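PDB 3DRF: oligopeptide-binding protein oppA from Lactococcus lactis, which captures oligopeptides in a voluminous cavity that closes like a Venus flytrap and delivers them to the OppABCDF ABC transporter for uptake. Local coordinates for residues 48-56 with 125-135. Sequence-based numbering, arbitrary orientation. Where two conformers were deposited one is given.
Sequences QWLSGLSND and TIANPAYGSDR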
loop_
_atom_site.group_PDB
_atom_site.type_symbol
_atom_site.label_atom_id
_atom_site.label_comp_id
_atom_site.label_asym_id
_atom_site.label_seq_id
_atom_site.Cartn_x
_atom_site.Cartn_y
_atom_site.Cartn_z
ATOM N N GLN A 48 7.898 -7.759 -10.141
ATOM C CA GLN A 48 6.889 -8.833 -9.857
ATOM C C GLN A 48 5.595 -8.413 -10.528
ATOM O O GLN A 48 4.946 -7.492 -10.114
ATOM C CB GLN A 48 6.687 -9.022 -8.341
ATOM C CG GLN A 48 5.629 -10.134 -8.013
ATOM C CD GLN A 48 5.800 -11.368 -8.926
ATOM O OE1 GLN A 48 4.997 -11.640 -9.739
ATOM N NE2 GLN A 48 6.869 -12.107 -8.707
ATOM N N TRP A 49 5.263 -9.105 -11.609
ATOM C CA TRP A 49 4.142 -8.674 -12.454
ATOM C C TRP A 49 2.784 -9.172 -11.984
ATOM O O TRP A 49 1.774 -8.739 -12.450
ATOM C CB TRP A 49 4.429 -9.104 -13.935
ATOM C CG TRP A 49 5.644 -8.312 -14.515
ATOM C CD1 TRP A 49 6.939 -8.663 -14.440
ATOM C CD2 TRP A 49 5.593 -7.035 -15.163
ATOM N NE1 TRP A 49 7.708 -7.689 -15.037
ATOM C CE2 TRP A 49 6.904 -6.688 -15.497
ATOM C CE3 TRP A 49 4.541 -6.153 -15.524
ATOM C CZ2 TRP A 49 7.226 -5.495 -16.186
ATOM C CZ3 TRP A 49 4.870 -4.956 -16.169
ATOM C CH2 TRP A 49 6.217 -4.643 -16.490
ATOM N N LEU A 50 2.814 -10.078 -11.012
ATOM C CA LEU A 50 1.559 -10.588 -10.388
ATOM C C LEU A 50 1.245 -9.783 -9.136
ATOM O O LEU A 50 1.995 -9.726 -8.229
ATOM C CB LEU A 50 1.694 -12.083 -9.997
ATOM C CG LEU A 50 2.013 -13.087 -11.128
ATOM C CD1 LEU A 50 1.975 -14.504 -10.563
ATOM C CD2 LEU A 50 1.005 -12.951 -12.337
ATOM N N SER A 51 0.083 -9.109 -9.219
ATOM C CA SER A 51 -0.354 -8.248 -8.112
ATOM C C SER A 51 -0.311 -8.963 -6.772
ATOM O O SER A 51 0.178 -8.415 -5.782
ATOM C CB SER A 51 -1.765 -7.720 -8.383
ATOM O OG SER A 51 -2.194 -6.794 -7.409
ATOM N N GLY A 52 -0.790 -10.196 -6.723
ATOM C CA GLY A 52 -0.923 -10.911 -5.468
ATOM C C GLY A 52 0.409 -11.134 -4.781
ATOM O O GLY A 52 0.472 -11.301 -3.563
ATOM N N LEU A 53 1.506 -11.184 -5.537
ATOM C CA LEU A 53 2.826 -11.482 -4.971
ATOM C C LEU A 53 3.719 -10.227 -4.783
ATOM O O LEU A 53 4.837 -10.341 -4.398
ATOM C CB LEU A 53 3.571 -12.450 -5.915
ATOM C CG LEU A 53 2.791 -13.772 -6.242
ATOM C CD1 LEU A 53 3.694 -14.757 -7.043
ATOM C CD2 LEU A 53 2.267 -14.492 -4.956
ATOM N N SER A 54 3.206 -9.061 -5.138
ATOM C CA SER A 54 3.974 -7.805 -5.104
ATOM C C SER A 54 3.423 -6.923 -3.993
ATOM O O SER A 54 2.284 -6.663 -3.977
ATOM C CB SER A 54 3.768 -7.123 -6.466
ATOM O OG SER A 54 4.371 -5.820 -6.478
ATOM N N ASN A 55 4.283 -6.442 -3.109
ATOM C CA ASN A 55 3.850 -5.652 -1.943
ATOM C C ASN A 55 4.127 -4.154 -2.017
ATOM O O ASN A 55 3.572 -3.451 -1.261
ATOM C CB ASN A 55 4.505 -6.195 -0.670
ATOM C CG ASN A 55 4.091 -7.626 -0.343
ATOM O OD1 ASN A 55 2.967 -7.986 -0.388
ATOM N ND2 ASN A 55 5.035 -8.392 0.047
ATOM N N ASP A 56 4.984 -3.754 -2.928
ATOM C CA ASP A 56 5.523 -2.375 -2.905
ATOM C C ASP A 56 4.966 -1.476 -3.998
ATOM O O ASP A 56 4.637 -1.882 -5.094
ATOM C CB ASP A 56 7.058 -2.455 -2.998
ATOM C CG ASP A 56 7.519 -3.059 -4.332
ATOM O OD1 ASP A 56 7.460 -4.289 -4.424
ATOM O OD2 ASP A 56 7.881 -2.346 -5.233
ATOM N N THR A 125 -3.349 -17.271 -6.348
ATOM C CA THR A 125 -2.000 -16.738 -6.040
ATOM C C THR A 125 -1.910 -16.110 -4.649
ATOM O O THR A 125 -0.877 -16.109 -4.091
ATOM C CB THR A 125 -1.444 -15.768 -7.099
ATOM O OG1 THR A 125 -2.183 -14.516 -7.083
ATOM C CG2 THR A 125 -1.433 -16.379 -8.503
ATOM N N ILE A 126 -3.025 -15.548 -4.169
ATOM C CA ILE A 126 -3.069 -15.016 -2.793
ATOM C C ILE A 126 -3.471 -16.073 -1.735
ATOM O O ILE A 126 -2.899 -16.130 -0.686
ATOM C CB ILE A 126 -4.056 -13.800 -2.734
ATOM C CG1 ILE A 126 -3.473 -12.661 -3.630
ATOM C CG2 ILE A 126 -4.218 -13.369 -1.283
ATOM C CD1 ILE A 126 -4.451 -11.417 -3.709
ATOM N N ALA A 127 -4.487 -16.868 -2.062
ATOM C CA ALA A 127 -5.106 -17.797 -1.071
ATOM C C ALA A 127 -4.388 -19.145 -0.828
ATOM O O ALA A 127 -4.482 -19.674 0.246
ATOM C CB ALA A 127 -6.599 -18.039 -1.440
ATOM N N ASN A 128 -3.738 -19.663 -1.863
ATOM C CA ASN A 128 -2.957 -20.885 -1.678
ATOM C C ASN A 128 -1.613 -20.469 -1.086
ATOM O O ASN A 128 -0.870 -19.804 -1.741
ATOM C CB ASN A 128 -2.775 -21.596 -3.016
ATOM C CG ASN A 128 -1.993 -22.882 -2.880
ATOM O OD1 ASN A 128 -1.275 -23.129 -1.951
ATOM N ND2 ASN A 128 -2.205 -23.713 -3.877
ATOM N N PRO A 129 -1.314 -20.899 0.154
ATOM C CA PRO A 129 -0.074 -20.371 0.804
ATOM C C PRO A 129 1.250 -20.765 0.131
ATOM O O PRO A 129 2.256 -20.183 0.360
ATOM C CB PRO A 129 -0.115 -21.005 2.230
ATOM C CG PRO A 129 -1.556 -21.302 2.465
ATOM C CD PRO A 129 -2.056 -21.779 1.111
ATOM N N ALA A 130 1.200 -21.770 -0.740
ATOM C CA ALA A 130 2.430 -22.241 -1.414
ATOM C C ALA A 130 3.105 -21.177 -2.308
ATOM O O ALA A 130 4.246 -21.246 -2.522
ATOM C CB ALA A 130 2.159 -23.565 -2.206
ATOM N N TYR A 131 2.337 -20.197 -2.811
ATOM C CA TYR A 131 2.894 -19.100 -3.634
ATOM C C TYR A 131 3.614 -18.004 -2.811
ATOM O O TYR A 131 4.295 -17.222 -3.347
ATOM C CB TYR A 131 1.806 -18.428 -4.533
ATOM C CG TYR A 131 1.089 -19.381 -5.506
ATOM C CD1 TYR A 131 -0.188 -19.862 -5.189
ATOM C CD2 TYR A 131 1.695 -19.814 -6.672
ATOM C CE1 TYR A 131 -0.855 -20.734 -6.030
ATOM C CE2 TYR A 131 1.025 -20.683 -7.571
ATOM C CZ TYR A 131 -0.242 -21.155 -7.233
ATOM O OH TYR A 131 -0.928 -22.010 -8.029
ATOM N N GLY A 132 3.412 -17.982 -1.486
ATOM C CA GLY A 132 4.139 -17.047 -0.612
ATOM C C GLY A 132 3.523 -15.641 -0.522
ATOM O O GLY A 132 4.173 -14.764 -0.083
ATOM N N SER A 133 2.274 -15.470 -0.917
ATOM C CA SER A 133 1.661 -14.134 -0.847
ATOM C C SER A 133 1.536 -13.634 0.591
ATOM O O SER A 133 1.318 -14.398 1.451
ATOM C CB SER A 133 0.244 -14.156 -1.456
ATOM O OG SER A 133 -0.314 -12.849 -1.405
ATOM N N ASP A 134 1.683 -12.317 0.763
ATOM C CA ASP A 134 1.483 -11.665 2.069
ATOM C C ASP A 134 0.121 -10.919 2.098
ATOM O O ASP A 134 -0.114 -10.195 3.028
ATOM C CB ASP A 134 2.642 -10.665 2.272
ATOM C CG ASP A 134 4.008 -11.345 2.160
ATOM O OD1 ASP A 134 4.214 -12.285 2.851
ATOM O OD2 ASP A 134 4.777 -10.930 1.331
ATOM N N ARG A 135 -0.739 -11.170 1.098
ATOM C CA ARG A 135 -1.980 -10.402 0.914
ATOM C C ARG A 135 -3.296 -11.101 1.367
ATOM O O ARG A 135 -4.362 -10.637 1.090
ATOM C CB ARG A 135 -2.096 -9.894 -0.530
ATOM C CG ARG A 135 -1.039 -8.846 -0.912
ATOM C CD ARG A 135 -1.364 -8.314 -2.335
ATOM N NE ARG A 135 -0.487 -7.182 -2.696
ATOM C CZ ARG A 135 -0.703 -5.942 -2.332
ATOM N NH1 ARG A 135 0.113 -4.989 -2.722
ATOM N NH2 ARG A 135 -1.730 -5.642 -1.588
HETATM O O HOH W 1 2.347 -10.545 -1.455
HETATM O O HOH W 2 -1.589 -12.171 -8.610
HETATM O O HOH W 3 4.705 -12.251 -1.890
#
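Gly52, in the short 3-10 turn 51-53, brings its CA to 5.3 Å from that of Ile126 near the end of helix 116-127, and the CA atoms of Leu53 and Ser133 come to 5.0 Å. Gly52 CA lies 3.6 Å from Ile126 CG1, a closeness that leaves little room for a CB. Ser133 OG, turned beside its own carbonyl carbon (chi1 -179°), thereby reaches both Gly52 O, to which it donates at 2.8 Å, and Arg135 N, from which it accepts in an ST turn. Arg135 NE and NH1 both donate to Ser54 O, at 3.1 and 3.0 Å with N-H...O angles of 147° and 148°; NH1 also hydrogen-bonds to the backbone of the bound peptide. Asn55 ND2 meets Asp134 OD2 on its anti side at 2.9 Å, while Asn55 OD1 is hydrogen-bonded to Tyr491 OH. Leu53 CD2 adds apolar packing, 4.0 Å from Tyr131 CB. With an alanine in place of Arg135, Ser54 O would probably lose both donors and the peptide backbone a partner. Since Asn55 also hydrogen-bonds the peptide through its backbone, this mostly polar joint is consistent with holding the peptide partly through its backbone.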